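Local coordinates for FAA hydrolase family protein (Pseudomonas aeruginosa, PDB 6J5Y), which probably hydrolyses fumarylpyruvate, a carbon-carbon bond cleavage, as a manganese-binding member of the fumarylacetoacetate hydrolase superfamily, at residues Q150-Q162 / D167-S179. Numbering follows the deposited sequence.
Sequences QVGHPRHAAISLQ and DRQRSDIDQLIWS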
loop_
_atom_site.group_PDB
_atom_site.type_symbol
_atom_site.label_atom_id
_atom_site.label_comp_id
_atom_site.label_asym_id
_atom_site.label_seq_id
_atom_site.Cartn_x
_atom_site.Cartn_y
_atom_site.Cartn_z
ATOM N N GLN A 150 17.927 8.656 4.396
ATOM C CA GLN A 150 18.745 7.410 4.342
ATOM C C GLN A 150 18.777 6.877 2.903
ATOM O O GLN A 150 19.888 6.774 2.357
ATOM C CB GLN A 150 18.241 6.322 5.289
ATOM C CG GLN A 150 18.468 6.622 6.771
ATOM C CD GLN A 150 17.734 5.662 7.690
ATOM O OE1 GLN A 150 17.363 6.001 8.815
ATOM N NE2 GLN A 150 17.481 4.455 7.204
ATOM N N VAL A 151 17.620 6.593 2.301
ATOM C CA VAL A 151 17.484 5.690 1.114
ATOM C C VAL A 151 17.279 6.489 -0.179
ATOM O O VAL A 151 17.147 5.842 -1.261
ATOM C CB VAL A 151 16.336 4.680 1.314
ATOM C CG1 VAL A 151 16.553 3.783 2.532
ATOM C CG2 VAL A 151 14.983 5.380 1.397
ATOM N N GLY A 152 17.244 7.821 -0.098
ATOM C CA GLY A 152 16.976 8.715 -1.241
ATOM C C GLY A 152 15.582 8.509 -1.817
ATOM O O GLY A 152 14.656 8.191 -1.052
ATOM N N HIS A 153 15.428 8.687 -3.129
ATOM C CA HIS A 153 14.149 8.456 -3.846
ATOM C C HIS A 153 14.419 7.426 -4.926
ATOM O O HIS A 153 14.717 7.774 -6.061
ATOM C CB HIS A 153 13.566 9.767 -4.377
ATOM C CG HIS A 153 13.412 10.814 -3.324
ATOM N ND1 HIS A 153 12.345 10.809 -2.424
ATOM C CD2 HIS A 153 14.174 11.889 -3.012
ATOM C CE1 HIS A 153 12.465 11.843 -1.605
ATOM N NE2 HIS A 153 13.561 12.535 -1.961
ATOM N N PRO A 154 14.306 6.126 -4.597
ATOM C CA PRO A 154 14.669 5.066 -5.531
ATOM C C PRO A 154 13.665 5.009 -6.692
ATOM O O PRO A 154 12.473 5.133 -6.457
ATOM C CB PRO A 154 14.612 3.795 -4.671
ATOM C CG PRO A 154 13.587 4.128 -3.625
ATOM C CD PRO A 154 13.764 5.603 -3.337
ATOM N N ARG A 155 14.189 4.872 -7.905
ATOM C CA ARG A 155 13.405 4.708 -9.156
ATOM C C ARG A 155 13.494 3.264 -9.649
ATOM O O ARG A 155 12.678 2.895 -10.507
ATOM C CB ARG A 155 13.921 5.662 -10.234
ATOM C CG ARG A 155 13.030 6.873 -10.447
ATOM C CD ARG A 155 13.194 7.909 -9.362
ATOM N NE ARG A 155 13.150 9.235 -9.962
ATOM C CZ ARG A 155 13.649 10.336 -9.419
ATOM N NH1 ARG A 155 13.542 11.482 -10.074
ATOM N NH2 ARG A 155 14.233 10.300 -8.226
ATOM N N HIS A 156 14.493 2.528 -9.163
ATOM C CA HIS A 156 14.745 1.086 -9.412
ATOM C C HIS A 156 14.786 0.386 -8.053
ATOM O O HIS A 156 15.420 0.946 -7.127
ATOM C CB HIS A 156 16.061 0.911 -10.201
ATOM C CG HIS A 156 16.096 1.658 -11.495
ATOM N ND1 HIS A 156 15.658 1.096 -12.687
ATOM C CD2 HIS A 156 16.493 2.915 -11.797
ATOM C CE1 HIS A 156 15.805 1.969 -13.665
ATOM N NE2 HIS A 156 16.323 3.099 -13.144
ATOM N N ALA A 157 14.128 -0.766 -7.930
ATOM C CA ALA A 157 14.137 -1.623 -6.719
ATOM C C ALA A 157 13.294 -2.873 -6.965
ATOM O O ALA A 157 12.119 -2.710 -7.327
ATOM C CB ALA A 157 13.594 -0.872 -5.520
ATOM N N ALA A 158 13.848 -4.073 -6.751
ATOM C CA ALA A 158 13.059 -5.319 -6.830
ATOM C C ALA A 158 12.013 -5.268 -5.714
ATOM O O ALA A 158 12.327 -4.756 -4.595
ATOM C CB ALA A 158 13.909 -6.569 -6.729
ATOM N N ILE A 159 10.816 -5.730 -6.057
ATOM C CA ILE A 159 9.615 -5.859 -5.184
ATOM C C ILE A 159 9.100 -7.288 -5.352
ATOM O O ILE A 159 8.921 -7.768 -6.518
ATOM C CB ILE A 159 8.561 -4.793 -5.523
ATOM C CG1 ILE A 159 7.299 -4.915 -4.656
ATOM C CG2 ILE A 159 8.242 -4.798 -7.017
ATOM C CD1 ILE A 159 6.445 -3.668 -4.637
ATOM N N SER A 160 8.895 -7.971 -4.238
ATOM C CA SER A 160 8.637 -9.428 -4.224
ATOM C C SER A 160 7.692 -9.786 -3.075
ATOM O O SER A 160 7.739 -9.119 -1.996
ATOM C CB SER A 160 9.931 -10.165 -4.120
ATOM O OG SER A 160 10.447 -10.017 -2.803
ATOM N N LEU A 161 6.877 -10.810 -3.299
ATOM C CA LEU A 161 5.973 -11.380 -2.279
ATOM C C LEU A 161 6.059 -12.891 -2.392
ATOM O O LEU A 161 5.841 -13.427 -3.516
ATOM C CB LEU A 161 4.532 -10.924 -2.497
ATOM C CG LEU A 161 3.574 -11.290 -1.365
ATOM C CD1 LEU A 161 2.418 -10.320 -1.326
ATOM C CD2 LEU A 161 3.046 -12.702 -1.499
ATOM N N GLN A 162 6.363 -13.549 -1.282
ATOM C CA GLN A 162 6.330 -15.021 -1.253
ATOM C C GLN A 162 5.257 -15.448 -0.263
ATOM O O GLN A 162 4.978 -14.706 0.720
ATOM C CB GLN A 162 7.726 -15.593 -1.016
ATOM C CG GLN A 162 8.367 -15.167 0.289
ATOM C CD GLN A 162 9.534 -16.059 0.624
ATOM O OE1 GLN A 162 9.485 -16.836 1.577
ATOM N NE2 GLN A 162 10.571 -15.973 -0.196
ATOM N N ASP A 167 7.558 -17.936 -4.386
ATOM C CA ASP A 167 7.444 -16.589 -4.992
ATOM C C ASP A 167 6.078 -16.512 -5.667
ATOM O O ASP A 167 5.659 -17.503 -6.293
ATOM C CB ASP A 167 8.600 -16.278 -5.945
ATOM C CG ASP A 167 9.894 -16.069 -5.187
ATOM O OD1 ASP A 167 9.844 -15.404 -4.123
ATOM O OD2 ASP A 167 10.938 -16.588 -5.648
ATOM N N ARG A 168 5.392 -15.396 -5.466
ATOM C CA ARG A 168 4.057 -15.125 -6.045
ATOM C C ARG A 168 4.156 -13.830 -6.855
ATOM O O ARG A 168 3.643 -13.802 -7.980
ATOM C CB ARG A 168 3.028 -15.135 -4.912
ATOM C CG ARG A 168 3.067 -16.391 -4.050
ATOM C CD ARG A 168 2.699 -17.696 -4.747
ATOM N NE ARG A 168 1.345 -17.606 -5.254
ATOM C CZ ARG A 168 0.249 -17.902 -4.559
ATOM N NH1 ARG A 168 -0.937 -17.744 -5.116
ATOM N NH2 ARG A 168 0.326 -18.430 -3.351
ATOM N N GLN A 169 4.850 -12.817 -6.331
ATOM C CA GLN A 169 5.095 -11.542 -7.050
ATOM C C GLN A 169 6.587 -11.221 -7.032
ATOM O O GLN A 169 7.222 -11.333 -5.976
ATOM C CB GLN A 169 4.299 -10.393 -6.430
ATOM C CG GLN A 169 2.830 -10.718 -6.275
ATOM C CD GLN A 169 2.074 -9.535 -5.729
ATOM O OE1 GLN A 169 2.058 -9.303 -4.515
ATOM N NE2 GLN A 169 1.471 -8.768 -6.627
ATOM N N ARG A 170 7.106 -10.859 -8.198
ATOM C CA ARG A 170 8.500 -10.407 -8.402
ATOM C C ARG A 170 8.507 -9.454 -9.593
ATOM O O ARG A 170 8.243 -9.892 -10.728
ATOM C CB ARG A 170 9.456 -11.576 -8.635
ATOM C CG ARG A 170 10.903 -11.131 -8.815
ATOM C CD ARG A 170 11.898 -12.215 -8.450
ATOM N NE ARG A 170 11.644 -12.762 -7.117
ATOM C CZ ARG A 170 12.138 -12.293 -5.960
ATOM N NH1 ARG A 170 12.956 -11.253 -5.925
ATOM N NH2 ARG A 170 11.821 -12.894 -4.829
ATOM N N SER A 171 8.744 -8.182 -9.320
ATOM C CA SER A 171 8.847 -7.118 -10.340
ATOM C C SER A 171 9.830 -6.081 -9.828
ATOM O O SER A 171 10.595 -6.404 -8.893
ATOM C CB SER A 171 7.489 -6.539 -10.642
ATOM O OG SER A 171 7.593 -5.473 -11.577
ATOM N N ASP A 172 9.762 -4.874 -10.379
ATOM C CA ASP A 172 10.630 -3.733 -10.017
ATOM C C ASP A 172 9.773 -2.465 -9.984
ATOM O O ASP A 172 8.964 -2.254 -10.923
ATOM C CB ASP A 172 11.803 -3.587 -10.987
ATOM C CG ASP A 172 12.917 -2.770 -10.377
ATOM O OD1 ASP A 172 12.717 -1.558 -10.183
ATOM O OD2 ASP A 172 13.947 -3.368 -10.026
ATOM N N ILE A 173 9.991 -1.614 -8.987
ATOM C CA ILE A 173 9.225 -0.339 -8.857
ATOM C C ILE A 173 9.389 0.498 -10.125
ATOM O O ILE A 173 8.571 1.393 -10.320
ATOM C CB ILE A 173 9.611 0.445 -7.597
ATOM C CG1 ILE A 173 11.018 1.034 -7.665
ATOM C CG2 ILE A 173 9.417 -0.416 -6.359
ATOM C CD1 ILE A 173 11.374 1.854 -6.442
ATOM N N ASP A 174 10.393 0.221 -10.967
ATOM C CA ASP A 174 10.624 1.012 -12.205
ATOM C C ASP A 174 9.586 0.612 -13.263
ATOM O O ASP A 174 9.536 1.299 -14.267
ATOM C CB ASP A 174 12.083 0.926 -12.666
ATOM C CG ASP A 174 12.434 -0.339 -13.420
ATOM O OD1 ASP A 174 11.512 -1.132 -13.683
ATOM O OD2 ASP A 174 13.643 -0.525 -13.736
ATOM N N GLN A 175 8.747 -0.393 -12.986
ATOM C CA GLN A 175 7.611 -0.855 -13.826
ATOM C C GLN A 175 6.322 -0.073 -13.505
ATOM O O GLN A 175 5.291 -0.368 -14.138
ATOM C CB GLN A 175 7.375 -2.353 -13.592
ATOM C CG GLN A 175 8.508 -3.252 -14.057
ATOM C CD GLN A 175 8.733 -3.184 -15.546
ATOM O OE1 GLN A 175 9.801 -2.804 -16.010
ATOM N NE2 GLN A 175 7.718 -3.543 -16.314
ATOM N N LEU A 176 6.339 0.863 -12.546
ATOM C CA LEU A 176 5.144 1.680 -12.189
ATOM C C LEU A 176 4.742 2.467 -13.437
ATOM O O LEU A 176 5.657 3.064 -14.050
ATOM C CB LEU A 176 5.469 2.647 -11.041
ATOM C CG LEU A 176 5.638 2.038 -9.645
ATOM C CD1 LEU A 176 6.106 3.106 -8.655
ATOM C CD2 LEU A 176 4.345 1.412 -9.156
ATOM N N ILE A 177 3.456 2.477 -13.794
ATOM C CA ILE A 177 2.953 3.246 -14.972
ATOM C C ILE A 177 3.052 4.732 -14.620
ATOM O O ILE A 177 3.688 5.484 -15.373
ATOM C CB ILE A 177 1.530 2.833 -15.395
ATOM C CG1 ILE A 177 1.456 1.358 -15.816
ATOM C CG2 ILE A 177 1.034 3.759 -16.495
ATOM C CD1 ILE A 177 0.042 0.789 -15.924
ATOM N N TRP A 178 2.465 5.134 -13.498
ATOM C CA TRP A 178 2.749 6.434 -12.841
ATOM C C TRP A 178 3.789 6.204 -11.743
ATOM O O TRP A 178 3.460 5.613 -10.729
ATOM C CB TRP A 178 1.474 7.089 -12.302
ATOM C CG TRP A 178 0.527 7.551 -13.368
ATOM C CD1 TRP A 178 0.782 7.779 -14.694
ATOM C CD2 TRP A 178 -0.851 7.883 -13.167
ATOM N NE1 TRP A 178 -0.344 8.224 -15.328
ATOM C CE2 TRP A 178 -1.368 8.279 -14.425
ATOM C CE3 TRP A 178 -1.694 7.872 -12.053
ATOM C CZ2 TRP A 178 -2.693 8.679 -14.586
ATOM C CZ3 TRP A 178 -3.000 8.272 -12.216
ATOM C CH2 TRP A 178 -3.492 8.645 -13.469
ATOM N N SER A 179 5.017 6.654 -11.975
ATOM C CA SER A 179 6.123 6.672 -10.984
ATOM C C SER A 179 5.643 7.333 -9.686
ATOM O O SER A 179 4.593 8.002 -9.697
ATOM C CB SER A 179 7.300 7.424 -11.563
ATOM O OG SER A 179 6.971 8.807 -11.739
#
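I159 and L161 pair with S171 and Q169 through backbone hydrogen bonds in an antiparallel beta hairpin, strands 158-162 and 167-172 running at 175°. At L161 a classic beta bulge breaks the register: L161 O accepts from both R168 N (2.8 Å) and Q169 N (3.0 Å). At the end of the pairing, the side chain of D172, the last strand residue, reaches A157. Its OD1 accepts the A157 N-H at 2.8 Å in a nearly straight bond, on the syn side but tilted from the carboxylate plane. The anti lone pair of OD1 takes D174 N, which closes an Asx turn. I173 N returns a bond to A157 O, and I173 CD1 lies against A157 CB at 3.6 Å. Next to it, H156 ND1 donates to the anti lone pair of D174 OD2 at 2.8 Å. The bond is bent (132°), and ring and carboxylate stand 81° apart.

On the face with S160, the R170 guanidinium covers S160 CB with one face, near its rim, NH2 3.4 Å away. The R170 chain, bent at chi3, lets NH2 meet D167 OD1 from above the carboxylate plane, a salt bridge along their own strand. On the other face, Q169 OE1 comes within 3.4 Å of L161 CD1. The buried Q169 amide links the hairpin to the active site: OE1 accepts from I83 N, between metal ligands E82 and E84, and NE2 binds T203 OG1 of the pyruvate pocket. Two N-H donors on D172 OD1 would probably stabilise its negative charge.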